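PDB 3DWO: probable outer membrane protein from Pseudomonas aeruginosa, which probably carries hydrophobic compounds such as long-chain fatty acids across the outer membrane, as a beta-barrel channel of the FadL family. Local coordinates for residues A[56-62]-A[126-132]; A[329-333]-A[368-373]. All coordinates share one frame. Numbering follows the deposited sequence.

How loops at one end of a beta barrel are tied to the wall and to each other is illustrated by two contacts that follow in series, neither nested nor crossed. From the N terminus, strand 44-63 carries residues 56-62; contact 1 closes when the loop after strand 110-125 returns residues 126-132 to it. Contact 2, later, joins residues 329-333, at the end of the two-stranded hairpin 316-330, to 368-373 in the loop before strand 378-388. Both lie on the same side of the chain's centre, their centres about 16 Å apart, and touch: Trp126 NE1 is 3.0 Å from Pro371 O, a probable hydrogen bond, and Trp130 CH2 packs 3.7 Å from Pro371 CG.

Contact 1 of 2, residues A[56-62]-A[126-132]; sequences IKYNGDA and WDPNWKG
This aromatic and lysine-mediated packing contact joins a barrel strand, residues 56-62 of strand 44-63, to residues 126-132 in the loop after strand 110-125. The strand runs extended from Ile56 to Asn59 and turns a corner at Gly60, whose phi/psi of 158/-160 would jam a CB against Asn59 O. In the loop, a type I turn, Asp127 to Trp130, places Trp126 and Trp130 along the strand. CA atoms approach to 5.8 Å at Ala62-Lys131, with Ala62 CB 3.1 Å from Lys131 O and 3.8 Å from Lys131 CB. Trp126 (m) brings CZ3 to 3.6 Å from Tyr58 CB and CH2 to 3.8 Å from Ile56 CG2. Trp130 (p) points its ring edge at the Tyr58 (t) face, a T-shaped pair, centroids 5.5 Å apart, planes at 82°. Tyr58 OH donates to Asp61 O (2.6 Å). Lys131 NZ donates to Gly60 O (2.9 Å), and a water bridges NZ to Asp61 OD1. An aromatic cluster thus adjoins an ammonium held by carbonyl and water, fastening loop to strand by both means.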
loop_
_atom_site.group_PDB
_atom_site.type_symbol
_atom_site.label_atom_id
_atom_site.label_comp_id
_atom_site.label_asym_id
_atom_site.label_seq_id
_atom_site.Cartn_x
_atom_site.Cartn_y
_atom_site.Cartn_z
ATOM N N ILE A 56 14.321 2.156 -2.859
ATOM C CA ILE A 56 13.802 3.466 -3.258
ATOM C C ILE A 56 14.888 4.536 -3.199
ATOM O O ILE A 56 15.573 4.678 -2.183
ATOM C CB ILE A 56 12.656 3.937 -2.327
ATOM C CG1 ILE A 56 11.533 2.906 -2.295
ATOM C CG2 ILE A 56 12.128 5.280 -2.806
ATOM C CD1 ILE A 56 10.499 3.164 -1.196
ATOM N N LYS A 57 15.030 5.294 -4.280
ATOM C CA LYS A 57 16.027 6.353 -4.339
ATOM C C LYS A 57 15.544 7.577 -5.115
ATOM O O LYS A 57 14.662 7.488 -5.969
ATOM C CB LYS A 57 17.312 5.843 -4.990
ATOM C CG LYS A 57 18.091 4.834 -4.174
ATOM C CD LYS A 57 19.341 4.431 -4.938
ATOM C CE LYS A 57 20.078 3.274 -4.272
ATOM N NZ LYS A 57 21.211 2.814 -5.131
ATOM N N TYR A 58 16.157 8.716 -4.815
ATOM C CA TYR A 58 15.831 9.973 -5.461
ATOM C C TYR A 58 17.094 10.558 -6.051
ATOM O O TYR A 58 18.174 10.430 -5.481
ATOM C CB TYR A 58 15.258 10.958 -4.445
ATOM C CG TYR A 58 14.930 12.330 -5.003
ATOM C CD1 TYR A 58 15.813 13.406 -4.860
ATOM C CD2 TYR A 58 13.718 12.561 -5.653
ATOM C CE1 TYR A 58 15.486 14.688 -5.350
ATOM C CE2 TYR A 58 13.387 13.828 -6.146
ATOM C CZ TYR A 58 14.270 14.884 -5.991
ATOM O OH TYR A 58 13.911 16.126 -6.479
ATOM N N ASN A 59 16.949 11.200 -7.199
ATOM C CA ASN A 59 18.064 11.849 -7.860
ATOM C C ASN A 59 17.444 13.132 -8.407
ATOM O O ASN A 59 16.515 13.081 -9.206
ATOM C CB ASN A 59 18.597 10.976 -9.000
ATOM C CG ASN A 59 20.053 11.259 -9.316
ATOM O OD1 ASN A 59 20.957 10.814 -8.599
ATOM N ND2 ASN A 59 20.290 12.013 -10.384
ATOM N N GLY A 60 17.940 14.280 -7.965
ATOM C CA GLY A 60 17.374 15.523 -8.438
ATOM C C GLY A 60 17.625 16.714 -7.537
ATOM O O GLY A 60 18.526 16.706 -6.700
ATOM N N ASP A 61 16.800 17.739 -7.710
ATOM C CA ASP A 61 16.932 18.980 -6.964
ATOM C C ASP A 61 15.716 19.283 -6.106
ATOM O O ASP A 61 14.669 18.648 -6.237
ATOM C CB ASP A 61 17.136 20.150 -7.937
ATOM C CG ASP A 61 18.210 19.869 -8.976
ATOM O OD1 ASP A 61 19.312 19.426 -8.580
ATOM O OD2 ASP A 61 17.952 20.101 -10.185
ATOM N N ALA A 62 15.879 20.279 -5.240
ATOM C CA ALA A 62 14.832 20.752 -4.345
ATOM C C ALA A 62 15.100 22.242 -4.163
ATOM O O ALA A 62 16.262 22.665 -4.102
ATOM C CB ALA A 62 14.902 20.027 -3.005
ATOM N N TRP A 126 13.370 8.727 4.391
ATOM C CA TRP A 126 14.460 9.516 3.834
ATOM C C TRP A 126 15.286 10.106 4.965
ATOM O O TRP A 126 14.764 10.373 6.051
ATOM C CB TRP A 126 13.917 10.657 2.970
ATOM C CG TRP A 126 12.964 10.202 1.902
ATOM C CD1 TRP A 126 11.603 10.082 2.003
ATOM C CD2 TRP A 126 13.311 9.754 0.586
ATOM N NE1 TRP A 126 11.083 9.584 0.826
ATOM C CE2 TRP A 126 12.111 9.374 -0.059
ATOM C CE3 TRP A 126 14.523 9.635 -0.111
ATOM C CZ2 TRP A 126 12.087 8.880 -1.370
ATOM C CZ3 TRP A 126 14.500 9.141 -1.421
ATOM C CH2 TRP A 126 13.288 8.769 -2.034
ATOM N N ASP A 127 16.575 10.300 4.712
ATOM C CA ASP A 127 17.453 10.882 5.713
ATOM C C ASP A 127 16.775 12.180 6.160
ATOM O O ASP A 127 16.376 12.989 5.331
ATOM C CB ASP A 127 18.826 11.161 5.102
ATOM C CG ASP A 127 19.795 11.748 6.102
ATOM O OD1 ASP A 127 19.741 12.974 6.353
ATOM O OD2 ASP A 127 20.606 10.971 6.651
ATOM N N PRO A 128 16.639 12.389 7.476
ATOM C CA PRO A 128 16.004 13.567 8.087
ATOM C C PRO A 128 16.448 14.932 7.588
ATOM O O PRO A 128 15.668 15.877 7.584
ATOM C CB PRO A 128 16.299 13.387 9.574
ATOM C CG PRO A 128 16.350 11.899 9.717
ATOM C CD PRO A 128 17.173 11.499 8.522
ATOM N N ASN A 129 17.702 15.046 7.173
ATOM C CA ASN A 129 18.181 16.330 6.706
ATOM C C ASN A 129 18.342 16.414 5.194
ATOM O O ASN A 129 19.051 17.290 4.697
ATOM C CB ASN A 129 19.504 16.676 7.393
ATOM C CG ASN A 129 19.612 18.151 7.711
ATOM O OD1 ASN A 129 18.758 18.710 8.414
ATOM N ND2 ASN A 129 20.650 18.800 7.187
ATOM N N TRP A 130 17.669 15.527 4.459
ATOM C CA TRP A 130 17.780 15.540 3.006
ATOM C C TRP A 130 17.086 16.755 2.383
ATOM O O TRP A 130 16.254 17.404 3.012
ATOM C CB TRP A 130 17.253 14.223 2.396
ATOM C CG TRP A 130 15.762 14.112 2.207
ATOM C CD1 TRP A 130 14.794 14.163 3.178
ATOM C CD2 TRP A 130 15.077 13.858 0.975
ATOM N NE1 TRP A 130 13.556 13.950 2.623
ATOM C CE2 TRP A 130 13.700 13.761 1.273
ATOM C CE3 TRP A 130 15.494 13.701 -0.355
ATOM C CZ2 TRP A 130 12.732 13.513 0.288
ATOM C CZ3 TRP A 130 14.533 13.455 -1.334
ATOM C CH2 TRP A 130 13.166 13.364 -1.005
ATOM N N LYS A 131 17.449 17.053 1.140
ATOM C CA LYS A 131 16.929 18.207 0.417
ATOM C C LYS A 131 15.414 18.241 0.246
ATOM O O LYS A 131 14.841 19.301 0.006
ATOM C CB LYS A 131 17.591 18.297 -0.955
ATOM C CG LYS A 131 17.186 17.187 -1.921
ATOM C CD LYS A 131 17.923 17.332 -3.262
ATOM C CE LYS A 131 19.416 17.055 -3.114
ATOM N NZ LYS A 131 20.150 17.222 -4.401
ATOM N N GLY A 132 14.774 17.085 0.344
ATOM C CA GLY A 132 13.329 17.038 0.212
ATOM C C GLY A 132 12.614 16.901 1.547
ATOM O O GLY A 132 11.445 16.521 1.581
HETATM O O HOH W 1 20.632 19.332 -6.044
#

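Contact 2 of 2, residues A[329-333]-A[368-373]; sequences IPYTY and TRDPRI. With C8E ((hydroxyethyloxy)tri(ethyloxy)octane), chain D; C8E ((hydroxyethyloxy)tri(ethyloxy)octane), chain E.
Three hydrogen bonds organise this meeting of a strand end and an irregular loop. Tyr331 OH donates to Asp370 OD2 (2.6 Å) and accepts from Arg372 NH1 (3.0 Å), while Thr368 OG1 donates to Tyr331 O (2.7 Å). Within 368-373, Arg372 NH1 lies 3.6 Å from Asp370 OD2 in a salt bridge, so phenol, carboxylate and guanidinium form one cluster; Arg372 NH2 is hydrogen-bonded to Gln175. The backbones come closest at Tyr331 and Thr368, CA to CA 5.3 Å. Strand 324-330 has ended: Tyr331 has phi/psi of -130/-30 and Thr332 the left-handed 37/57. Tyr331 (m, chi2 -63°) extends its ring so that the hydroxyl meets Asp370 (p) and Arg372 (m, t, t). Further out, Thr368 CG2 packs 3.7 Å from Thr332 OG1, itself hydrogen-bonded to His365; Ile329 CD1 lies 4.0 Å from Arg372 NH1, and Tyr333 OH is 3.9 Å from Ile373 CB. The octyl tail of the detergent C8E of chain D lies over one face of Tyr331, C3 at 3.4 Å from its CE1; C3 is also 2.9 Å from Tyr333 OH, C1 3.3 Å from Ile373 O, and C2 3.0 Å from Asp370 OD1. C8E of chain E places O21 3.5 Å from Ile373 CG2. The contact therefore pairs a buried charged cluster with an aromatic face covered by alkyl chain, consistent with a pocket for hydrophobic ligands in a FadL-type channel.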
loop_
_atom_site.group_PDB
_atom_site.type_symbol
_atom_site.label_atom_id
_atom_site.label_comp_id
_atom_site.label_asym_id
_atom_site.label_seq_id
_atom_site.Cartn_x
_atom_site.Cartn_y
_atom_site.Cartn_z
ATOM N N ILE A 329 -3.639 17.943 1.762
ATOM C CA ILE A 329 -2.738 17.724 0.638
ATOM C C ILE A 329 -3.436 16.941 -0.480
ATOM O O ILE A 329 -3.829 15.788 -0.301
ATOM C CB ILE A 329 -1.480 16.948 1.106
ATOM C CG1 ILE A 329 -0.811 17.714 2.247
ATOM C CG2 ILE A 329 -0.499 16.767 -0.057
ATOM C CD1 ILE A 329 0.344 16.975 2.897
ATOM N N PRO A 330 -3.606 17.569 -1.650
ATOM C CA PRO A 330 -4.267 16.873 -2.759
ATOM C C PRO A 330 -3.375 15.813 -3.390
ATOM O O PRO A 330 -2.173 15.999 -3.529
ATOM C CB PRO A 330 -4.587 18.002 -3.736
ATOM C CG PRO A 330 -4.652 19.228 -2.854
ATOM C CD PRO A 330 -3.481 19.006 -1.937
ATOM N N TYR A 331 -3.971 14.691 -3.764
ATOM C CA TYR A 331 -3.223 13.622 -4.397
ATOM C C TYR A 331 -3.926 13.178 -5.667
ATOM O O TYR A 331 -3.279 12.738 -6.614
ATOM C CB TYR A 331 -3.045 12.455 -3.426
ATOM C CG TYR A 331 -1.909 12.678 -2.453
ATOM C CD1 TYR A 331 -0.595 12.805 -2.908
ATOM C CD2 TYR A 331 -2.144 12.781 -1.080
ATOM C CE1 TYR A 331 0.462 13.028 -2.021
ATOM C CE2 TYR A 331 -1.095 13.006 -0.181
ATOM C CZ TYR A 331 0.204 13.126 -0.656
ATOM O OH TYR A 331 1.247 13.326 0.229
ATOM N N THR A 332 -5.250 13.314 -5.678
ATOM C CA THR A 332 -6.081 12.958 -6.828
ATOM C C THR A 332 -5.634 11.719 -7.605
ATOM O O THR A 332 -5.380 11.786 -8.806
ATOM C CB THR A 332 -6.176 14.140 -7.818
ATOM O OG1 THR A 332 -4.858 14.589 -8.150
ATOM C CG2 THR A 332 -6.945 15.298 -7.192
ATOM N N TYR A 333 -5.538 10.591 -6.912
ATOM C CA TYR A 333 -5.151 9.329 -7.538
ATOM C C TYR A 333 -6.137 8.966 -8.643
ATOM O O TYR A 333 -7.303 9.351 -8.594
ATOM C CB TYR A 333 -5.154 8.210 -6.498
ATOM C CG TYR A 333 -3.873 8.055 -5.714
ATOM C CD1 TYR A 333 -2.976 9.116 -5.564
ATOM C CD2 TYR A 333 -3.564 6.844 -5.106
ATOM C CE1 TYR A 333 -1.797 8.963 -4.825
ATOM C CE2 TYR A 333 -2.399 6.680 -4.367
ATOM C CZ TYR A 333 -1.519 7.738 -4.231
ATOM O OH TYR A 333 -0.354 7.544 -3.522
ATOM N N THR A 368 0.989 15.438 -8.683
ATOM C CA THR A 368 0.951 15.257 -7.231
ATOM C C THR A 368 1.909 14.240 -6.599
ATOM O O THR A 368 2.057 14.209 -5.375
ATOM C CB THR A 368 -0.471 14.872 -6.779
ATOM O OG1 THR A 368 -0.814 13.592 -7.332
ATOM C CG2 THR A 368 -1.488 15.901 -7.260
ATOM N N ARG A 369 2.557 13.408 -7.401
ATOM C CA ARG A 369 3.452 12.417 -6.817
ATOM C C ARG A 369 4.536 13.071 -5.967
ATOM O O ARG A 369 5.128 14.079 -6.359
ATOM C CB ARG A 369 4.092 11.556 -7.900
ATOM C CG ARG A 369 4.894 10.360 -7.363
ATOM C CD ARG A 369 5.160 9.386 -8.491
ATOM N NE ARG A 369 5.455 10.138 -9.693
ATOM C CZ ARG A 369 4.799 10.021 -10.841
ATOM N NH1 ARG A 369 3.800 9.164 -10.969
ATOM N NH2 ARG A 369 5.136 10.796 -11.853
ATOM N N ASP A 370 4.786 12.492 -4.796
ATOM C CA ASP A 370 5.797 13.017 -3.892
ATOM C C ASP A 370 6.687 11.888 -3.372
ATOM O O ASP A 370 6.509 10.735 -3.746
ATOM C CB ASP A 370 5.131 13.778 -2.740
ATOM C CG ASP A 370 4.274 12.889 -1.872
ATOM O OD1 ASP A 370 4.338 11.654 -2.047
ATOM O OD2 ASP A 370 3.548 13.427 -1.003
ATOM N N PRO A 371 7.661 12.207 -2.506
ATOM C CA PRO A 371 8.579 11.196 -1.958
ATOM C C PRO A 371 7.985 10.101 -1.070
ATOM O O PRO A 371 8.613 9.062 -0.880
ATOM C CB PRO A 371 9.611 12.041 -1.205
ATOM C CG PRO A 371 9.561 13.368 -1.940
ATOM C CD PRO A 371 8.088 13.558 -2.106
ATOM N N ARG A 372 6.792 10.328 -0.522
ATOM C CA ARG A 372 6.160 9.325 0.345
ATOM C C ARG A 372 5.876 8.026 -0.409
ATOM O O ARG A 372 6.227 6.937 0.052
ATOM C CB ARG A 372 4.837 9.847 0.918
ATOM C CG ARG A 372 4.965 11.109 1.720
ATOM C CD ARG A 372 3.752 11.340 2.620
ATOM N NE ARG A 372 4.080 12.356 3.615
ATOM C CZ ARG A 372 3.749 13.638 3.528
ATOM N NH1 ARG A 372 3.050 14.091 2.494
ATOM N NH2 ARG A 372 4.160 14.475 4.468
ATOM N N ILE A 373 5.227 8.162 -1.564
ATOM C CA ILE A 373 4.860 7.031 -2.419
ATOM C C ILE A 373 5.254 7.410 -3.851
ATOM O O ILE A 373 4.406 7.785 -4.659
ATOM C CB ILE A 373 3.333 6.784 -2.408
ATOM C CG1 ILE A 373 2.796 6.752 -0.972
ATOM C CG2 ILE A 373 3.022 5.475 -3.119
ATOM C CD1 ILE A 373 3.249 5.554 -0.159
HETATM C C1 C8E D . 1.840 9.830 -3.993
HETATM C C2 C8E D . 1.944 9.977 -2.545
HETATM C C3 C8E D . 0.743 9.640 -1.794
HETATM C C4 C8E D . 1.076 9.753 -0.384
HETATM C C5 C8E D . 0.096 8.965 0.405
HETATM C C6 C8E D . 0.634 8.668 1.719
HETATM C C7 C8E D . -0.600 8.420 2.445
HETATM C C8 C8E D . -0.396 7.288 3.380
HETATM O O9 C8E D . -0.719 7.254 4.763
HETATM C C10 C8E D . -0.105 8.185 5.632
HETATM C C11 C8E D . -0.655 7.894 6.993
HETATM O O12 C8E D . -1.761 8.765 7.290
HETATM C C13 C8E D . -1.539 9.735 8.359
HETATM C C14 C8E D . -0.856 11.132 8.211
HETATM O O15 C8E D . -1.277 12.467 8.626
HETATM C C16 C8E D . -2.030 13.142 7.598
HETATM C C17 C8E D . -1.183 13.990 6.629
HETATM O O18 C8E D . 0.173 14.396 6.908
HETATM C C19 C8E D . 0.264 15.676 7.589
HETATM C C20 C8E D . 1.090 16.893 7.027
HETATM O O21 C8E D . 2.445 17.077 7.464
HETATM C C1 C8E E . 5.342 -2.736 7.013
HETATM C C2 C8E E . 5.480 -2.182 5.673
HETATM C C3 C8E E . 4.455 -2.620 4.731
HETATM C C4 C8E E . 5.011 -3.716 3.957
HETATM C C5 C8E E . 4.677 -3.510 2.533
HETATM C C6 C8E E . 4.802 -4.758 1.813
HETATM C C7 C8E E . 4.689 -4.275 0.453
HETATM C C8 C8E E . 5.709 -4.954 -0.356
HETATM O O9 C8E E . 5.714 -5.127 -1.756
HETATM C C10 C8E E . 4.665 -5.839 -2.380
HETATM C C11 C8E E . 5.005 -5.805 -3.838
HETATM O O12 C8E E . 5.145 -4.448 -4.303
HETATM C C13 C8E E . 5.803 -4.299 -5.594
HETATM C C14 C8E E . 6.673 -3.085 -6.049
HETATM O O15 C8E E . 7.787 -2.406 -5.402
HETATM C C16 C8E E . 7.320 -1.322 -4.573
HETATM C C17 C8E E . 7.217 0.033 -5.292
HETATM O O18 C8E E . 8.134 1.119 -5.060
HETATM C C19 C8E E . 7.690 2.000 -3.989
HETATM C C20 C8E E . 7.258 3.495 -4.216
HETATM O O21 C8E E . 5.865 3.816 -4.179
#